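Local coordinates for protein Rho guanine nucleotide exchange factor 12 (Homo sapiens, PDB 1TXD) that acts as a guanine nucleotide exchange factor for the GTPase RhoA, here represented by its DH and PH domains, at residues K67-L78 with A120-A131; L82-R92 with I101-F109. The protein carries 1 engineered substitution. All blocks are in the same frame, centred on the assembly; numbering follows the deposited sequence.

Both contacts lie within the helical DH domain and share helix 72-90, a worked example of one helix meeting different partners by different means along its length. Contact 1 uses its start, together with the turn that precedes it and the end of helix 62-69, against the junction of helices 112-126 and 128-141. Contact 2 uses its far half against the short helix 102-109. Their centres are about 24 Å apart, and contact 1 lies nearer the centre of the chain. Contact 1 is partly buried and mixes asparagine-to-carbonyl bonds, a bound water, an isoleucine over a phenylalanine face and an outlying cation-pi contact; contact 2 is largely a buried tryptophan among aliphatic groups, with a salt bridge at its exposed end.

Contact 1. Residues K67-L78 with A120-A131; sequences KIFSNLEDILQL and AAATFCSNQPFA
Helix 72-78 crosses helix 120-126 at 135°, their axes 9.4 Å apart, while the end of helix 62-69 brings I68 and A131 together, with CA atoms 4.1 Å apart. Between these two meetings the chain makes a type II' turn from F69 to L72, and N71 and N127 bind backbone carbonyls across the contact. A120 O lies close to the plane of the N71 amide, whose ND2 donates to it at 2.9 Å; this carbonyl also accepts from F124 N within its helix. N127 ND2 comes from above the carbonyl plane of K67 and bonds to its O at 3.0 Å. The F124 ring, carried by a chi1 of -169° that puts CG opposite the backbone N, presents one face to I75, whose CD1 stands 3.7 Å from the ring centroid; N71 OD1 and F69 O lie at the ring edge. Toward the partly exposed side, K67 NZ makes an off-centre cation-pi contact with F130, 4.3 Å from the ring centroid. A water links I68 O, S70 OG and N127 ND2. The K67 and I68 carbonyls, ending helix 62-69, thus find partners in N127 and the water, so polar bonds fasten the helix break beside the apolar F124–I75 pair.

Contact 2. Residues L82-R92 with I101-F109; sequences LNEQMKAVRKR and IGEDLLTWF
Helices 82-90 and 102-109 run almost antiparallel, at 169° with axes 11.4 Å apart, and their CA atoms come nearest at L82 and W108, 7.2 Å. W108 spans this wide spacing as a knob in the hole formed by L82, Q85, M86 and V89. Its CG lies anti to the carbonyl carbon (chi1 -59°), which sends the indole across to helix 82-90. L82 crosses it at about a right angle, with CD1 over one face, 3.7 Å from the centroid of the five-membered ring; D104 O of its own helix lies against the opposite face. Q85 slides past the indole in the opposite direction, its OE1 3.4 Å from W108 CD1. M86 approaches obliquely, CG touching CH2 of W108 at 3.5 Å, and its sulfur makes a Met-aromatic contact. V89 CG2 meets the ring edge, 3.9 Å from W108 CZ2. Replacing W108 by an alanine is likely to open a gap between the helices and leave L82, Q85, M86 and V89 without the ring they surround. L82 also reaches F109 with CD2, while helix 20-57 packs on L82 and M86. At the exposed end, R92, bent at chi3 (-74°), turns its guanidinium edge to D104: NH2 bonds to OD2 on the syn side at 2.9 Å, and NH1 makes a longer, weak bond to OD1. V89 CG2 lies against one face of the same guanidinium. The chemistry thus grades from a buried indole, gripped by shape and dispersion, to an exposed charged pair that probably ties the chain just past helix 82-90 to the first turn of helix 102-109.

Contact 1. Residues K67-L78 with A120-A131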
loop_
_atom_site.group_PDB
_atom_site.type_symbol
_atom_site.label_atom_id
_atom_site.label_comp_id
_atom_site.label_asym_id
_atom_site.label_seq_id
_atom_site.Cartn_x
_atom_site.Cartn_y
_atom_site.Cartn_z
ATOM N N LYS A 67 -9.961 -10.560 -4.586
ATOM C CA LYS A 67 -9.836 -9.163 -4.201
ATOM C C LYS A 67 -9.610 -9.076 -2.658
ATOM O O LYS A 67 -8.961 -8.165 -2.222
ATOM C CB LYS A 67 -11.077 -8.382 -4.584
ATOM C CG LYS A 67 -11.050 -7.816 -5.998
ATOM C CD LYS A 67 -10.154 -6.521 -6.043
ATOM C CE LYS A 67 -10.049 -6.020 -7.419
ATOM N NZ LYS A 67 -8.956 -4.962 -7.674
ATOM N N ILE A 68 -10.071 -10.060 -1.855
ATOM C CA ILE A 68 -9.916 -9.902 -0.372
ATOM C C ILE A 68 -8.546 -10.460 0.142
ATOM O O ILE A 68 -7.801 -9.733 0.801
ATOM C CB ILE A 68 -11.104 -10.480 0.371
ATOM C CG1 ILE A 68 -12.357 -9.610 0.047
ATOM C CG2 ILE A 68 -10.831 -10.498 1.864
ATOM C CD1 ILE A 68 -13.575 -10.107 0.677
ATOM N N PHE A 69 -8.203 -11.649 -0.332
ATOM C CA PHE A 69 -7.070 -12.458 0.130
ATOM C C PHE A 69 -5.893 -12.616 -0.803
ATOM O O PHE A 69 -4.822 -13.079 -0.383
ATOM C CB PHE A 69 -7.595 -13.897 0.425
ATOM C CG PHE A 69 -8.618 -13.944 1.508
ATOM C CD1 PHE A 69 -8.254 -13.637 2.842
ATOM C CD2 PHE A 69 -9.951 -14.321 1.222
ATOM C CE1 PHE A 69 -9.234 -13.645 3.873
ATOM C CE2 PHE A 69 -10.947 -14.330 2.228
ATOM C CZ PHE A 69 -10.588 -14.036 3.568
ATOM N N SER A 70 -6.106 -12.329 -2.091
ATOM C CA SER A 70 -5.059 -12.348 -3.119
ATOM C C SER A 70 -4.133 -13.507 -2.934
ATOM O O SER A 70 -4.537 -14.741 -2.989
ATOM C CB SER A 70 -4.374 -10.964 -3.196
ATOM O OG SER A 70 -3.648 -10.626 -1.971
ATOM N N ASN A 71 -2.877 -13.174 -2.709
ATOM C CA ASN A 71 -1.796 -14.168 -2.646
ATOM C C ASN A 71 -1.409 -14.495 -1.222
ATOM O O ASN A 71 -0.287 -14.815 -0.986
ATOM C CB ASN A 71 -0.577 -13.721 -3.432
ATOM C CG ASN A 71 0.131 -12.581 -2.778
ATOM O OD1 ASN A 71 -0.473 -11.858 -2.015
ATOM N ND2 ASN A 71 1.446 -12.499 -2.956
ATOM N N LEU A 72 -2.376 -14.463 -0.299
ATOM C CA LEU A 72 -2.212 -15.021 1.041
ATOM C C LEU A 72 -1.517 -16.424 1.065
ATOM O O LEU A 72 -0.602 -16.658 1.851
ATOM C CB LEU A 72 -3.571 -15.207 1.793
ATOM C CG LEU A 72 -3.382 -15.734 3.223
ATOM C CD1 LEU A 72 -2.488 -14.778 4.073
ATOM C CD2 LEU A 72 -4.761 -15.853 3.899
ATOM N N GLU A 73 -1.926 -17.293 0.187
ATOM C CA GLU A 73 -1.350 -18.666 0.104
ATOM C C GLU A 73 0.217 -18.589 -0.088
ATOM O O GLU A 73 0.967 -19.303 0.560
ATOM C CB GLU A 73 -1.968 -19.373 -1.076
ATOM C CG GLU A 73 -1.747 -20.875 -1.254
ATOM C CD GLU A 73 -2.381 -21.374 -2.565
ATOM O OE1 GLU A 73 -1.715 -22.026 -3.403
ATOM O OE2 GLU A 73 -3.585 -21.117 -2.803
ATOM N N ASP A 74 0.691 -17.664 -0.923
ATOM C CA ASP A 74 2.136 -17.605 -1.189
ATOM C C ASP A 74 2.878 -16.873 -0.098
ATOM O O ASP A 74 4.002 -17.199 0.199
ATOM C CB ASP A 74 2.495 -16.965 -2.527
ATOM C CG ASP A 74 1.669 -17.435 -3.668
ATOM O OD1 ASP A 74 1.271 -18.690 -3.855
ATOM O OD2 ASP A 74 1.430 -16.570 -4.516
ATOM N N ILE A 75 2.301 -15.873 0.519
ATOM C CA ILE A 75 3.068 -15.216 1.598
ATOM C C ILE A 75 3.106 -16.181 2.774
ATOM O O ILE A 75 4.096 -16.287 3.477
ATOM C CB ILE A 75 2.604 -13.806 2.020
ATOM C CG1 ILE A 75 1.135 -13.746 2.229
ATOM C CG2 ILE A 75 3.036 -12.668 0.968
ATOM C CD1 ILE A 75 0.800 -12.703 3.206
ATOM N N LEU A 76 2.037 -16.916 2.963
ATOM C CA LEU A 76 2.058 -18.005 3.911
ATOM C C LEU A 76 3.184 -19.010 3.691
ATOM O O LEU A 76 3.932 -19.255 4.644
ATOM C CB LEU A 76 0.724 -18.704 4.030
ATOM C CG LEU A 76 0.611 -19.914 4.953
ATOM C CD1 LEU A 76 0.882 -19.580 6.421
ATOM C CD2 LEU A 76 -0.775 -20.536 4.821
ATOM N N GLN A 77 3.241 -19.658 2.516
ATOM C CA GLN A 77 4.265 -20.699 2.215
ATOM C C GLN A 77 5.685 -20.075 2.292
ATOM O O GLN A 77 6.586 -20.670 2.779
ATOM C CB GLN A 77 4.030 -21.334 0.832
ATOM C CG GLN A 77 3.269 -22.708 0.788
ATOM C CD GLN A 77 3.042 -23.367 2.178
ATOM O OE1 GLN A 77 3.986 -23.906 2.776
ATOM N NE2 GLN A 77 1.809 -23.297 2.684
ATOM N N LEU A 78 5.837 -18.828 1.882
ATOM C CA LEU A 78 7.099 -18.152 1.950
ATOM C C LEU A 78 7.667 -18.029 3.375
ATOM O O LEU A 78 8.820 -18.441 3.651
ATOM C CB LEU A 78 6.972 -16.781 1.299
ATOM C CG LEU A 78 8.237 -15.951 1.212
ATOM C CD1 LEU A 78 8.139 -14.950 0.153
ATOM C CD2 LEU A 78 8.570 -15.295 2.528
ATOM N N ALA A 120 6.206 -11.128 -3.701
ATOM C CA ALA A 120 5.040 -11.712 -3.064
ATOM C C ALA A 120 4.460 -10.693 -2.098
ATOM O O ALA A 120 3.248 -10.438 -2.098
ATOM C CB ALA A 120 5.378 -12.982 -2.362
ATOM N N ALA A 121 5.311 -10.091 -1.291
ATOM C CA ALA A 121 4.829 -9.073 -0.374
ATOM C C ALA A 121 4.249 -7.855 -1.108
ATOM O O ALA A 121 3.371 -7.130 -0.565
ATOM C CB ALA A 121 5.942 -8.603 0.567
ATOM N N ALA A 122 4.767 -7.571 -2.290
ATOM C CA ALA A 122 4.316 -6.355 -3.045
ATOM C C ALA A 122 2.894 -6.579 -3.526
ATOM O O ALA A 122 2.069 -5.651 -3.523
ATOM C CB ALA A 122 5.234 -6.047 -4.284
ATOM N N THR A 123 2.624 -7.816 -3.923
ATOM C CA THR A 123 1.292 -8.217 -4.388
ATOM C C THR A 123 0.283 -8.228 -3.209
ATOM O O THR A 123 -0.767 -7.550 -3.264
ATOM C CB THR A 123 1.372 -9.574 -5.070
ATOM O OG1 THR A 123 2.107 -9.437 -6.303
ATOM C CG2 THR A 123 0.025 -10.089 -5.473
ATOM N N PHE A 124 0.585 -9.000 -2.152
ATOM C CA PHE A 124 -0.251 -8.948 -0.949
ATOM C C PHE A 124 -0.453 -7.524 -0.432
ATOM O O PHE A 124 -1.570 -7.055 -0.323
ATOM C CB PHE A 124 0.231 -9.832 0.168
ATOM C CG PHE A 124 -0.767 -9.968 1.265
ATOM C CD1 PHE A 124 -1.853 -10.759 1.111
ATOM C CD2 PHE A 124 -0.585 -9.355 2.475
ATOM C CE1 PHE A 124 -2.789 -10.897 2.110
ATOM C CE2 PHE A 124 -1.523 -9.510 3.476
ATOM C CZ PHE A 124 -2.599 -10.284 3.294
ATOM N N CYS A 125 0.607 -6.811 -0.162
ATOM C CA CYS A 125 0.484 -5.570 0.540
ATOM C C CYS A 125 -0.122 -4.411 -0.283
ATOM O O CYS A 125 -0.750 -3.529 0.268
ATOM C CB CYS A 125 1.864 -5.119 1.087
ATOM S SG CYS A 125 2.685 -6.244 2.252
ATOM N N SER A 126 0.131 -4.389 -1.581
ATOM C CA SER A 126 -0.348 -3.309 -2.468
ATOM C C SER A 126 -1.838 -3.502 -2.707
ATOM O O SER A 126 -2.531 -2.578 -2.951
ATOM C CB SER A 126 0.414 -3.294 -3.813
ATOM O OG SER A 126 0.118 -4.461 -4.578
ATOM N N ASN A 127 -2.298 -4.732 -2.561
ATOM C CA ASN A 127 -3.698 -5.050 -2.607
ATOM C C ASN A 127 -4.566 -4.700 -1.403
ATOM O O ASN A 127 -5.831 -4.739 -1.510
ATOM C CB ASN A 127 -3.916 -6.559 -2.785
ATOM C CG ASN A 127 -5.323 -6.861 -3.268
ATOM O OD1 ASN A 127 -5.790 -6.192 -4.129
ATOM N ND2 ASN A 127 -6.019 -7.783 -2.637
ATOM N N GLN A 128 -3.903 -4.388 -0.295
ATOM C CA GLN A 128 -4.544 -4.128 0.953
ATOM C C GLN A 128 -5.693 -3.126 0.885
ATOM O O GLN A 128 -6.719 -3.429 1.451
ATOM C CB GLN A 128 -3.527 -3.702 2.026
ATOM C CG GLN A 128 -4.214 -3.266 3.338
ATOM C CD GLN A 128 -3.215 -3.045 4.440
ATOM O OE1 GLN A 128 -2.407 -3.914 4.723
ATOM N NE2 GLN A 128 -3.233 -1.870 5.023
ATOM N N PRO A 129 -5.550 -1.961 0.257
ATOM C CA PRO A 129 -6.652 -1.004 0.216
ATOM C C PRO A 129 -7.825 -1.588 -0.608
ATOM O O PRO A 129 -9.007 -1.350 -0.295
ATOM C CB PRO A 129 -6.065 0.241 -0.484
ATOM C CG PRO A 129 -4.594 0.043 -0.651
ATOM C CD PRO A 129 -4.352 -1.468 -0.427
ATOM N N PHE A 130 -7.511 -2.321 -1.671
ATOM C CA PHE A 130 -8.580 -2.956 -2.415
ATOM C C PHE A 130 -9.236 -3.981 -1.485
ATOM O O PHE A 130 -10.451 -4.140 -1.524
ATOM C CB PHE A 130 -8.128 -3.639 -3.755
ATOM C CG PHE A 130 -7.470 -2.684 -4.715
ATOM C CD1 PHE A 130 -8.224 -1.896 -5.572
ATOM C CD2 PHE A 130 -6.087 -2.578 -4.764
ATOM C CE1 PHE A 130 -7.629 -0.994 -6.420
ATOM C CE2 PHE A 130 -5.485 -1.671 -5.647
ATOM C CZ PHE A 130 -6.247 -0.899 -6.478
ATOM N N ALA A 131 -8.461 -4.685 -0.677
ATOM C CA ALA A 131 -9.032 -5.895 0.007
ATOM C C ALA A 131 -9.898 -5.380 1.173
ATOM O O ALA A 131 -10.982 -5.861 1.406
ATOM C CB ALA A 131 -7.971 -6.829 0.464
HETATM O O HOH W 1 -5.281 -9.345 -0.072
#

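Contact 2. Residues L82-R92 with I101-F109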
loop_
_atom_site.group_PDB
_atom_site.type_symbol
_atom_site.label_atom_id
_atom_site.label_comp_id
_atom_site.label_asym_id
_atom_site.label_seq_id
_atom_site.Cartn_x
_atom_site.Cartn_y
_atom_site.Cartn_z
ATOM N N LEU A 82 10.777 -19.836 5.271
ATOM C CA LEU A 82 11.786 -19.017 5.874
ATOM C C LEU A 82 11.985 -19.427 7.333
ATOM O O LEU A 82 13.132 -19.557 7.812
ATOM C CB LEU A 82 11.358 -17.539 5.785
ATOM C CG LEU A 82 12.273 -16.502 6.431
ATOM C CD1 LEU A 82 13.819 -16.771 6.138
ATOM C CD2 LEU A 82 11.831 -15.109 5.960
ATOM N N ASN A 83 10.864 -19.627 8.029
ATOM C CA ASN A 83 10.851 -20.129 9.380
ATOM C C ASN A 83 11.515 -21.505 9.489
ATOM O O ASN A 83 12.196 -21.757 10.435
ATOM C CB ASN A 83 9.421 -20.216 9.900
ATOM C CG ASN A 83 9.359 -20.535 11.366
ATOM O OD1 ASN A 83 8.764 -21.526 11.777
ATOM N ND2 ASN A 83 9.998 -19.711 12.161
ATOM N N GLU A 84 11.316 -22.386 8.519
ATOM C CA GLU A 84 11.940 -23.695 8.551
ATOM C C GLU A 84 13.466 -23.572 8.383
ATOM O O GLU A 84 14.212 -24.323 9.001
ATOM C CB GLU A 84 11.354 -24.606 7.470
ATOM C CG GLU A 84 9.960 -25.153 7.772
ATOM C CD GLU A 84 9.853 -25.795 9.162
ATOM O OE1 GLU A 84 10.800 -26.515 9.570
ATOM O OE2 GLU A 84 8.822 -25.589 9.851
ATOM N N GLN A 85 13.923 -22.605 7.587
ATOM C CA GLN A 85 15.344 -22.426 7.343
ATOM C C GLN A 85 15.983 -21.847 8.610
ATOM O O GLN A 85 17.133 -22.118 8.916
ATOM C CB GLN A 85 15.584 -21.481 6.166
ATOM C CG GLN A 85 15.141 -22.024 4.816
ATOM C CD GLN A 85 15.165 -20.946 3.753
ATOM O OE1 GLN A 85 14.546 -19.899 3.907
ATOM N NE2 GLN A 85 15.882 -21.201 2.672
ATOM N N MET A 86 15.227 -21.059 9.346
ATOM C CA MET A 86 15.723 -20.498 10.597
ATOM C C MET A 86 15.838 -21.622 11.619
ATOM O O MET A 86 16.873 -21.746 12.285
ATOM C CB MET A 86 14.851 -19.369 11.106
ATOM C CG MET A 86 15.067 -18.046 10.401
ATOM S SD MET A 86 13.644 -17.035 10.702
ATOM C CE MET A 86 14.060 -15.416 9.997
ATOM N N LYS A 87 14.816 -22.478 11.688
ATOM C CA LYS A 87 14.870 -23.665 12.553
ATOM C C LYS A 87 16.115 -24.526 12.287
ATOM O O LYS A 87 16.734 -25.017 13.229
ATOM C CB LYS A 87 13.598 -24.525 12.447
ATOM C CG LYS A 87 12.587 -24.311 13.614
ATOM C CD LYS A 87 11.099 -24.200 13.157
ATOM C CE LYS A 87 10.191 -23.668 14.299
ATOM N NZ LYS A 87 8.735 -23.505 13.935
ATOM N N ALA A 88 16.460 -24.693 11.009
ATOM C CA ALA A 88 17.547 -25.559 10.574
ATOM C C ALA A 88 18.882 -24.955 10.926
ATOM O O ALA A 88 19.835 -25.686 11.184
ATOM C CB ALA A 88 17.475 -25.813 9.066
ATOM N N VAL A 89 18.967 -23.632 10.931
ATOM C CA VAL A 89 20.201 -22.983 11.317
ATOM C C VAL A 89 20.548 -23.360 12.742
ATOM O O VAL A 89 21.715 -23.541 13.041
ATOM C CB VAL A 89 20.180 -21.445 11.137
ATOM C CG1 VAL A 89 21.333 -20.790 11.868
ATOM C CG2 VAL A 89 20.272 -21.098 9.704
ATOM N N ARG A 90 19.538 -23.471 13.611
ATOM C CA ARG A 90 19.728 -23.854 15.023
ATOM C C ARG A 90 20.085 -25.314 15.218
ATOM O O ARG A 90 20.796 -25.664 16.145
ATOM C CB ARG A 90 18.440 -23.653 15.798
ATOM C CG ARG A 90 18.035 -22.250 15.998
ATOM C CD ARG A 90 17.383 -22.038 17.350
ATOM N NE ARG A 90 17.089 -20.629 17.559
ATOM C CZ ARG A 90 15.882 -20.132 17.775
ATOM N NH1 ARG A 90 14.812 -20.917 17.835
ATOM N NH2 ARG A 90 15.742 -18.828 17.932
ATOM N N LYS A 91 19.528 -26.151 14.356
ATOM C CA LYS A 91 19.671 -27.598 14.395
ATOM C C LYS A 91 21.089 -28.013 13.980
ATOM O O LYS A 91 21.428 -29.195 14.019
ATOM C CB LYS A 91 18.608 -28.178 13.437
ATOM C CG LYS A 91 18.584 -29.680 13.135
ATOM C CD LYS A 91 17.713 -29.957 11.878
ATOM C CE LYS A 91 16.202 -29.752 12.124
ATOM N NZ LYS A 91 15.659 -28.401 11.682
ATOM N N ARG A 92 21.912 -27.045 13.573
ATOM C CA ARG A 92 23.272 -27.319 13.091
ATOM C C ARG A 92 24.231 -27.783 14.193
ATOM O O ARG A 92 25.164 -28.537 13.910
ATOM C CB ARG A 92 23.840 -26.094 12.363
ATOM C CG ARG A 92 23.125 -25.805 11.074
ATOM C CD ARG A 92 23.932 -25.090 10.032
ATOM N NE ARG A 92 24.120 -23.678 10.355
ATOM C CZ ARG A 92 23.953 -22.657 9.512
ATOM N NH1 ARG A 92 23.564 -22.833 8.257
ATOM N NH2 ARG A 92 24.189 -21.431 9.935
ATOM N N ILE A 101 26.007 -16.518 10.533
ATOM C CA ILE A 101 24.660 -16.389 9.955
ATOM C C ILE A 101 24.545 -15.444 8.745
ATOM O O ILE A 101 23.550 -15.471 8.041
ATOM C CB ILE A 101 23.650 -15.982 11.040
ATOM C CG1 ILE A 101 22.309 -16.624 10.767
ATOM C CG2 ILE A 101 23.503 -14.442 11.142
ATOM C CD1 ILE A 101 21.188 -15.941 11.425
ATOM N N GLY A 102 25.564 -14.629 8.493
ATOM C CA GLY A 102 25.532 -13.674 7.402
ATOM C C GLY A 102 25.108 -14.336 6.106
ATOM O O GLY A 102 24.275 -13.806 5.377
ATOM N N GLU A 103 25.661 -15.512 5.833
ATOM C CA GLU A 103 25.458 -16.161 4.559
ATOM C C GLU A 103 24.011 -16.616 4.421
ATOM O O GLU A 103 23.439 -16.551 3.339
ATOM C CB GLU A 103 26.433 -17.344 4.389
ATOM C CG GLU A 103 26.698 -17.723 2.941
ATOM C CD GLU A 103 27.372 -16.612 2.136
ATOM O OE1 GLU A 103 28.491 -16.178 2.523
ATOM O OE2 GLU A 103 26.792 -16.181 1.113
ATOM N N ASP A 104 23.426 -17.056 5.531
ATOM C CA ASP A 104 22.021 -17.450 5.546
ATOM C C ASP A 104 21.133 -16.233 5.281
ATOM O O ASP A 104 20.247 -16.287 4.482
ATOM C CB ASP A 104 21.648 -18.104 6.867
ATOM C CG ASP A 104 22.562 -19.222 7.215
ATOM O OD1 ASP A 104 22.675 -20.169 6.411
ATOM O OD2 ASP A 104 23.240 -19.215 8.262
ATOM N N LEU A 105 21.442 -15.128 5.930
ATOM C CA LEU A 105 20.724 -13.885 5.718
ATOM C C LEU A 105 20.807 -13.420 4.280
ATOM O O LEU A 105 19.845 -12.878 3.741
ATOM C CB LEU A 105 21.267 -12.811 6.644
ATOM C CG LEU A 105 21.097 -13.077 8.139
ATOM C CD1 LEU A 105 21.764 -11.963 8.856
ATOM C CD2 LEU A 105 19.652 -13.150 8.546
ATOM N N LEU A 106 21.942 -13.669 3.651
ATOM C CA LEU A 106 22.114 -13.364 2.247
ATOM C C LEU A 106 21.310 -14.293 1.324
ATOM O O LEU A 106 20.808 -13.849 0.306
ATOM C CB LEU A 106 23.610 -13.368 1.870
ATOM C CG LEU A 106 24.342 -12.089 2.295
ATOM C CD1 LEU A 106 25.842 -12.093 1.830
ATOM C CD2 LEU A 106 23.629 -10.815 1.808
ATOM N N THR A 107 21.193 -15.564 1.679
ATOM C CA THR A 107 20.290 -16.495 0.986
ATOM C C THR A 107 18.792 -16.132 1.126
ATOM O O THR A 107 18.007 -16.298 0.165
ATOM C CB THR A 107 20.557 -17.932 1.512
ATOM O OG1 THR A 107 21.902 -18.299 1.187
ATOM C CG2 THR A 107 19.743 -18.959 0.757
ATOM N N TRP A 108 18.398 -15.644 2.314
ATOM C CA TRP A 108 17.018 -15.337 2.618
ATOM C C TRP A 108 16.567 -14.026 1.970
ATOM O O TRP A 108 15.432 -13.931 1.482
ATOM C CB TRP A 108 16.786 -15.270 4.140
ATOM C CG TRP A 108 17.121 -16.519 4.829
ATOM C CD1 TRP A 108 17.179 -17.752 4.272
ATOM C CD2 TRP A 108 17.451 -16.693 6.218
ATOM N NE1 TRP A 108 17.543 -18.682 5.213
ATOM C CE2 TRP A 108 17.699 -18.065 6.419
ATOM C CE3 TRP A 108 17.547 -15.836 7.312
ATOM C CZ2 TRP A 108 18.057 -18.600 7.666
ATOM C CZ3 TRP A 108 17.907 -16.365 8.549
ATOM C CH2 TRP A 108 18.155 -17.739 8.713
ATOM N N PHE A 109 17.475 -13.052 1.918
ATOM C CA PHE A 109 17.119 -11.665 1.637
ATOM C C PHE A 109 17.870 -10.995 0.500
ATOM O O PHE A 109 17.761 -9.769 0.327
ATOM C CB PHE A 109 17.310 -10.829 2.928
ATOM C CG PHE A 109 16.451 -11.281 4.070
ATOM C CD1 PHE A 109 15.069 -11.354 3.926
ATOM C CD2 PHE A 109 17.015 -11.623 5.304
ATOM C CE1 PHE A 109 14.279 -11.769 4.965
ATOM C CE2 PHE A 109 16.240 -12.040 6.339
ATOM C CZ PHE A 109 14.854 -12.104 6.188
HETATM O O HOH W 2 15.948 -18.549 0.461
#